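Local coordinates for protein aspartate-semialdehyde dehydrogenase (Cryptococcus neoformans var. neoformans JEC21, PDB 5CEF) that catalyses the NADPH-dependent reductive dephosphorylation of 4-phospho-L-aspartate to its semialdehyde, the second step in making the aspartate family of amino acids, at residues H31-L36 with G291-P296; S133-I138 with E358-K363. All blocks are in the same frame, centred on the assembly; numbering follows the deposited sequence.

Interaction 1: H31-L36 with G291-P296; sequences HPYFAL and GVPSAP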
loop_
_atom_site.group_PDB
_atom_site.type_symbol
_atom_site.label_atom_id
_atom_site.label_comp_id
_atom_site.label_asym_id
_atom_site.label_seq_id
_atom_site.Cartn_x
_atom_site.Cartn_y
_atom_site.Cartn_z
ATOM N N HIS A 31 18.479 -1.851 30.056
ATOM C CA HIS A 31 19.035 -3.150 30.367
ATOM C C HIS A 31 19.441 -3.274 31.837
ATOM O O HIS A 31 20.019 -2.353 32.437
ATOM C CB HIS A 31 20.246 -3.428 29.442
ATOM C CG HIS A 31 20.653 -4.864 29.386
ATOM N ND1 HIS A 31 21.565 -5.408 30.253
ATOM C CD2 HIS A 31 20.261 -5.871 28.574
ATOM C CE1 HIS A 31 21.712 -6.691 29.997
ATOM N NE2 HIS A 31 20.941 -6.999 28.971
ATOM N N PRO A 32 19.203 -4.448 32.421
ATOM C CA PRO A 32 19.499 -4.597 33.872
ATOM C C PRO A 32 20.965 -4.539 34.305
ATOM O O PRO A 32 21.201 -4.265 35.441
ATOM C CB PRO A 32 18.901 -5.955 34.215
ATOM C CG PRO A 32 18.869 -6.658 32.920
ATOM C CD PRO A 32 18.551 -5.642 31.885
ATOM N N TYR A 33 21.928 -4.817 33.434
ATOM C CA TYR A 33 23.343 -4.684 33.811
ATOM C C TYR A 33 24.340 -4.072 32.836
ATOM O O TYR A 33 25.433 -3.708 33.246
ATOM C CB TYR A 33 23.874 -6.038 34.269
ATOM C CG TYR A 33 23.854 -7.176 33.284
ATOM C CD1 TYR A 33 24.842 -7.295 32.286
ATOM C CD2 TYR A 33 22.976 -8.232 33.441
ATOM C CE1 TYR A 33 24.878 -8.389 31.435
ATOM C CE2 TYR A 33 23.024 -9.342 32.601
ATOM C CZ TYR A 33 23.964 -9.420 31.602
ATOM O OH TYR A 33 24.005 -10.503 30.741
ATOM N N PHE A 34 24.029 -4.056 31.546
ATOM C CA PHE A 34 24.903 -3.427 30.545
ATOM C C PHE A 34 24.691 -1.932 30.628
ATOM O O PHE A 34 23.529 -1.465 30.593
ATOM C CB PHE A 34 24.532 -3.875 29.134
ATOM C CG PHE A 34 25.028 -5.232 28.752
ATOM C CD1 PHE A 34 26.335 -5.616 29.008
ATOM C CD2 PHE A 34 24.217 -6.093 28.043
ATOM C CE1 PHE A 34 26.809 -6.861 28.626
ATOM C CE2 PHE A 34 24.674 -7.340 27.658
ATOM C CZ PHE A 34 25.970 -7.726 27.956
ATOM N N ALA A 35 25.769 -1.190 30.832
ATOM C CA ALA A 35 25.657 0.272 31.092
ATOM C C ALA A 35 26.348 1.068 29.982
ATOM O O ALA A 35 27.538 0.885 29.736
ATOM C CB ALA A 35 26.259 0.643 32.448
ATOM N N LEU A 36 25.568 1.886 29.282
ATOM C CA LEU A 36 26.073 2.668 28.178
ATOM C C LEU A 36 27.176 3.522 28.675
ATOM O O LEU A 36 26.975 4.287 29.608
ATOM C CB LEU A 36 24.976 3.541 27.601
ATOM C CG LEU A 36 23.998 2.786 26.717
ATOM C CD1 LEU A 36 22.717 3.601 26.550
ATOM C CD2 LEU A 36 24.634 2.438 25.361
ATOM N N GLY A 291 18.529 -18.645 31.143
ATOM C CA GLY A 291 17.741 -17.569 31.676
ATOM C C GLY A 291 18.305 -16.168 31.447
ATOM O O GLY A 291 18.067 -15.288 32.262
ATOM N N VAL A 292 19.024 -15.925 30.349
ATOM C CA VAL A 292 19.486 -14.566 30.076
ATOM C C VAL A 292 18.284 -13.633 29.971
ATOM O O VAL A 292 17.197 -14.028 29.535
ATOM C CB VAL A 292 20.407 -14.425 28.838
ATOM C CG1 VAL A 292 21.727 -15.165 29.047
ATOM C CG2 VAL A 292 19.718 -14.873 27.559
ATOM N N PRO A 293 18.465 -12.388 30.422
ATOM C CA PRO A 293 17.327 -11.475 30.535
ATOM C C PRO A 293 16.586 -11.141 29.234
ATOM O O PRO A 293 15.381 -10.918 29.281
ATOM C CB PRO A 293 17.918 -10.200 31.114
ATOM C CG PRO A 293 19.378 -10.415 31.250
ATOM C CD PRO A 293 19.727 -11.831 30.912
ATOM N N SER A 294 17.271 -11.105 28.098
ATOM C CA SER A 294 16.639 -10.680 26.866
ATOM C C SER A 294 16.076 -11.842 26.038
ATOM O O SER A 294 15.505 -11.624 24.981
ATOM C CB SER A 294 17.620 -9.844 26.024
ATOM O OG SER A 294 17.874 -8.577 26.614
ATOM N N ALA A 295 16.213 -13.073 26.525
ATOM C CA ALA A 295 15.671 -14.253 25.831
ATOM C C ALA A 295 14.178 -14.340 26.033
ATOM O O ALA A 295 13.686 -13.994 27.098
ATOM C CB ALA A 295 16.333 -15.531 26.342
ATOM N N PRO A 296 13.446 -14.831 25.037
ATOM C CA PRO A 296 12.020 -14.929 25.195
ATOM C C PRO A 296 11.621 -16.182 25.999
ATOM O O PRO A 296 12.356 -17.182 26.027
ATOM C CB PRO A 296 11.552 -15.043 23.764
ATOM C CG PRO A 296 12.605 -15.876 23.127
ATOM C CD PRO A 296 13.901 -15.508 23.816
#

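Interaction 2: S133-I138 with E358-K363; sequences SHLSII and EIAVEK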
loop_
_atom_site.group_PDB
_atom_site.type_symbol
_atom_site.label_atom_id
_atom_site.label_comp_id
_atom_site.label_asym_id
_atom_site.label_seq_id
_atom_site.Cartn_x
_atom_site.Cartn_y
_atom_site.Cartn_z
ATOM N N SER A 133 26.509 -22.235 21.568
ATOM C CA SER A 133 27.591 -23.177 21.845
ATOM C C SER A 133 28.853 -22.858 21.036
ATOM O O SER A 133 29.954 -23.278 21.405
ATOM C CB SER A 133 27.158 -24.612 21.531
ATOM O OG SER A 133 26.685 -24.710 20.198
ATOM N N HIS A 134 28.710 -22.134 19.927
ATOM C CA HIS A 134 29.879 -21.852 19.100
ATOM C C HIS A 134 30.853 -20.890 19.764
ATOM O O HIS A 134 31.971 -20.680 19.265
ATOM C CB HIS A 134 29.478 -21.368 17.722
ATOM C CG HIS A 134 28.861 -22.433 16.879
ATOM N ND1 HIS A 134 28.713 -22.312 15.517
ATOM C CD2 HIS A 134 28.354 -23.644 17.208
ATOM C CE1 HIS A 134 28.107 -23.389 15.046
ATOM N NE2 HIS A 134 27.876 -24.211 16.052
ATOM N N LEU A 135 30.448 -20.311 20.894
ATOM C CA LEU A 135 31.406 -19.579 21.727
ATOM C C LEU A 135 32.613 -20.441 22.163
ATOM O O LEU A 135 33.669 -19.905 22.507
ATOM C CB LEU A 135 30.700 -18.981 22.947
ATOM C CG LEU A 135 29.726 -17.846 22.606
ATOM C CD1 LEU A 135 28.908 -17.477 23.820
ATOM C CD2 LEU A 135 30.435 -16.634 22.045
ATOM N N SER A 136 32.479 -21.765 22.109
ATOM C CA SER A 136 33.579 -22.658 22.474
ATOM C C SER A 136 34.876 -22.440 21.689
ATOM O O SER A 136 35.943 -22.816 22.169
ATOM C CB SER A 136 33.159 -24.114 22.322
ATOM O OG SER A 136 33.146 -24.473 20.964
ATOM N N ILE A 137 34.799 -21.801 20.519
ATOM C CA ILE A 137 35.990 -21.504 19.714
ATOM C C ILE A 137 36.722 -20.231 20.131
ATOM O O ILE A 137 37.777 -19.921 19.578
ATOM C CB ILE A 137 35.637 -21.424 18.203
ATOM C CG1 ILE A 137 36.841 -21.726 17.328
ATOM C CG2 ILE A 137 35.073 -20.070 17.829
ATOM C CD1 ILE A 137 36.544 -21.731 15.843
ATOM N N ILE A 138 36.178 -19.468 21.070
ATOM C CA ILE A 138 36.752 -18.145 21.385
ATOM C C ILE A 138 38.177 -18.197 21.971
ATOM O O ILE A 138 39.035 -17.404 21.568
ATOM C CB ILE A 138 35.807 -17.333 22.307
ATOM C CG1 ILE A 138 34.510 -16.981 21.571
ATOM C CG2 ILE A 138 36.466 -16.046 22.757
ATOM C CD1 ILE A 138 34.714 -16.154 20.320
ATOM N N GLU A 358 24.729 -11.377 26.354
ATOM C CA GLU A 358 24.245 -11.878 27.657
ATOM C C GLU A 358 24.729 -13.318 27.866
ATOM O O GLU A 358 25.235 -13.653 28.928
ATOM C CB GLU A 358 22.721 -11.791 27.785
ATOM C CG GLU A 358 22.158 -10.373 27.736
ATOM C CD GLU A 358 20.634 -10.302 27.747
ATOM O OE1 GLU A 358 20.005 -11.365 27.710
ATOM O OE2 GLU A 358 20.047 -9.189 27.820
ATOM N N ILE A 359 24.622 -14.140 26.838
ATOM C CA ILE A 359 25.108 -15.497 26.930
ATOM C C ILE A 359 26.623 -15.547 27.207
ATOM O O ILE A 359 27.104 -16.353 28.028
ATOM C CB ILE A 359 24.796 -16.272 25.656
ATOM C CG1 ILE A 359 23.281 -16.448 25.554
ATOM C CG2 ILE A 359 25.470 -17.647 25.658
ATOM C CD1 ILE A 359 22.821 -16.800 24.150
ATOM N N ALA A 360 27.389 -14.702 26.544
ATOM C CA ALA A 360 28.846 -14.673 26.777
ATOM C C ALA A 360 29.184 -14.261 28.210
ATOM O O ALA A 360 30.170 -14.712 28.782
ATOM C CB ALA A 360 29.524 -13.738 25.779
ATOM N N VAL A 361 28.361 -13.391 28.780
ATOM C CA VAL A 361 28.492 -13.045 30.176
ATOM C C VAL A 361 28.288 -14.302 31.025
ATOM O O VAL A 361 29.140 -14.631 31.835
ATOM C CB VAL A 361 27.517 -11.926 30.573
ATOM C CG1 VAL A 361 27.495 -11.779 32.073
ATOM C CG2 VAL A 361 27.908 -10.597 29.900
ATOM N N GLU A 362 27.217 -15.050 30.795
ATOM C CA GLU A 362 27.016 -16.292 31.547
ATOM C C GLU A 362 28.166 -17.307 31.406
ATOM O O GLU A 362 28.412 -18.060 32.317
ATOM C CB GLU A 362 25.702 -16.960 31.159
ATOM C CG GLU A 362 24.465 -16.136 31.505
ATOM C CD GLU A 362 24.330 -15.839 32.973
ATOM O OE1 GLU A 362 24.271 -16.815 33.750
ATOM O OE2 GLU A 362 24.304 -14.657 33.352
ATOM N N LYS A 363 28.866 -17.338 30.277
ATOM C CA LYS A 363 29.956 -18.304 30.091
ATOM C C LYS A 363 31.293 -17.742 30.520
ATOM O O LYS A 363 32.319 -18.367 30.308
ATOM C CB LYS A 363 30.093 -18.706 28.627
ATOM C CG LYS A 363 28.828 -19.242 27.957
ATOM C CD LYS A 363 28.457 -20.664 28.374
ATOM C CE LYS A 363 27.646 -21.333 27.267
ATOM N NZ LYS A 363 28.036 -21.212 25.800
#

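Interaction 1: H31-L36 with G291-P296
A chi1 of -163° sets CG of His31 anti to its backbone N, and the CD2 edge of the imidazole is the part near Ser294; a chi1 of 61° sets CG of Tyr33 between backbone N and carbonyl carbon, and CE2 of that ring meets CG of Pro293. The Pro293 ring is the principal apolar piece: its CG approaches Tyr33 CE2 at 4.0 Å, the two side chains crossing at about a right angle, and its CB lies 4.1 Å from CG of Pro32. Ser294 OG stands at the edge of the imidazole, near its plane, 4.1 Å from His31 CD2. The imidazole is flanked within its own turn, Pro32 CD over one face and Phe34 CD2 over the opposite one, both offset toward the rim, and its CE1 sits above the centre of the Tyr33 ring. Two amides converge on ND1 of His31, Phe34 N at 3.1 Å and Tyr33 N at 3.3 Å, both tilted from the ring plane. ND1 thus acts as acceptor, which suggests that NE2 carries the proton in its hydrogen bond to Glu358 OE2. That carboxylate oxygen bridges His31 NE2 and Ser294 OG, which only touch one another.

Interaction 2: S133-I138 with E358-K363
Leu135 meets Ile359 and Ala360 through aliphatic carbon alone, so no flat group presents a face or an edge across this contact. The one ring in the two segments, that of His134, leaves the backbone on the side away from the helix and hydrogen-bonds through NE2 to the carbonyl oxygen of Gly225. The aromatic surroundings are supplied from the parallel beta-sheet instead: Tyr111 touches both Leu135 and Ala360, and Tyr151 touches Ala360.

A single leucine methyl carries most of the contact. CB of Leu135 points at the helix, and CD1 continues outward anti to CA (chi2 170°), making that methyl the foremost atom of the side chain. CD1 of Leu135 lies 3.9 Å from CG2 of Ile359, the branch that stands anti to the isoleucine N, and 4.1 Å from the Ala360 CA. The small alanine side chain adds a looser approach, with CB of Ala360 4.3 Å from CD1 of Leu135.

Residues 133-136 form the end of a 3-10 segment that leads into helix 138-145, with Ser136 N hydrogen-bonded to Ser133 O at 3.0 Å. Residues 358-362 are the last turn of helix 349-362, the C-terminal helix, which packs back against the parallel sheet of the Rossmann-type NADP-binding domain. Leu135 reaches the same sheet, touching Val153 and Tyr111.

Just beyond the helix, the exposed Lys363 lies at the solvent side of the contact. Lys363 N still hydrogen-bonds to Ile359 O at 3.0 Å. Its CB points toward the 3-10 segment, and the amino end packs on carbon there, with Lys363 NZ 4.3 Å from Leu135 CD1 and 4.4 Å from Ser133 CA.

Overall arrangement
The two interactions lie with their centres about 15 Å apart and alternate along the chain: 31-36, 133-138, 291-296, 358-363. Glu358 connects them directly, since it belongs to interaction 2 while its OE2 lies 2.6 Å from His31 NE2 and 2.6 Å from Ser294 OG of interaction 1. Helix 349-362 therefore borders both. Interaction 1 joins the turn leading into strand 34-40 of the parallel NADP-binding sheet to a loop of the dimerisation domain; interaction 2 packs the end of helix 349-362 against the 3-10 segment near strands 109-112 and 151-155 of that sheet. Sequence-distant parts are thus brought together inside one subunit, away from the predicted catalytic and cofactor sites.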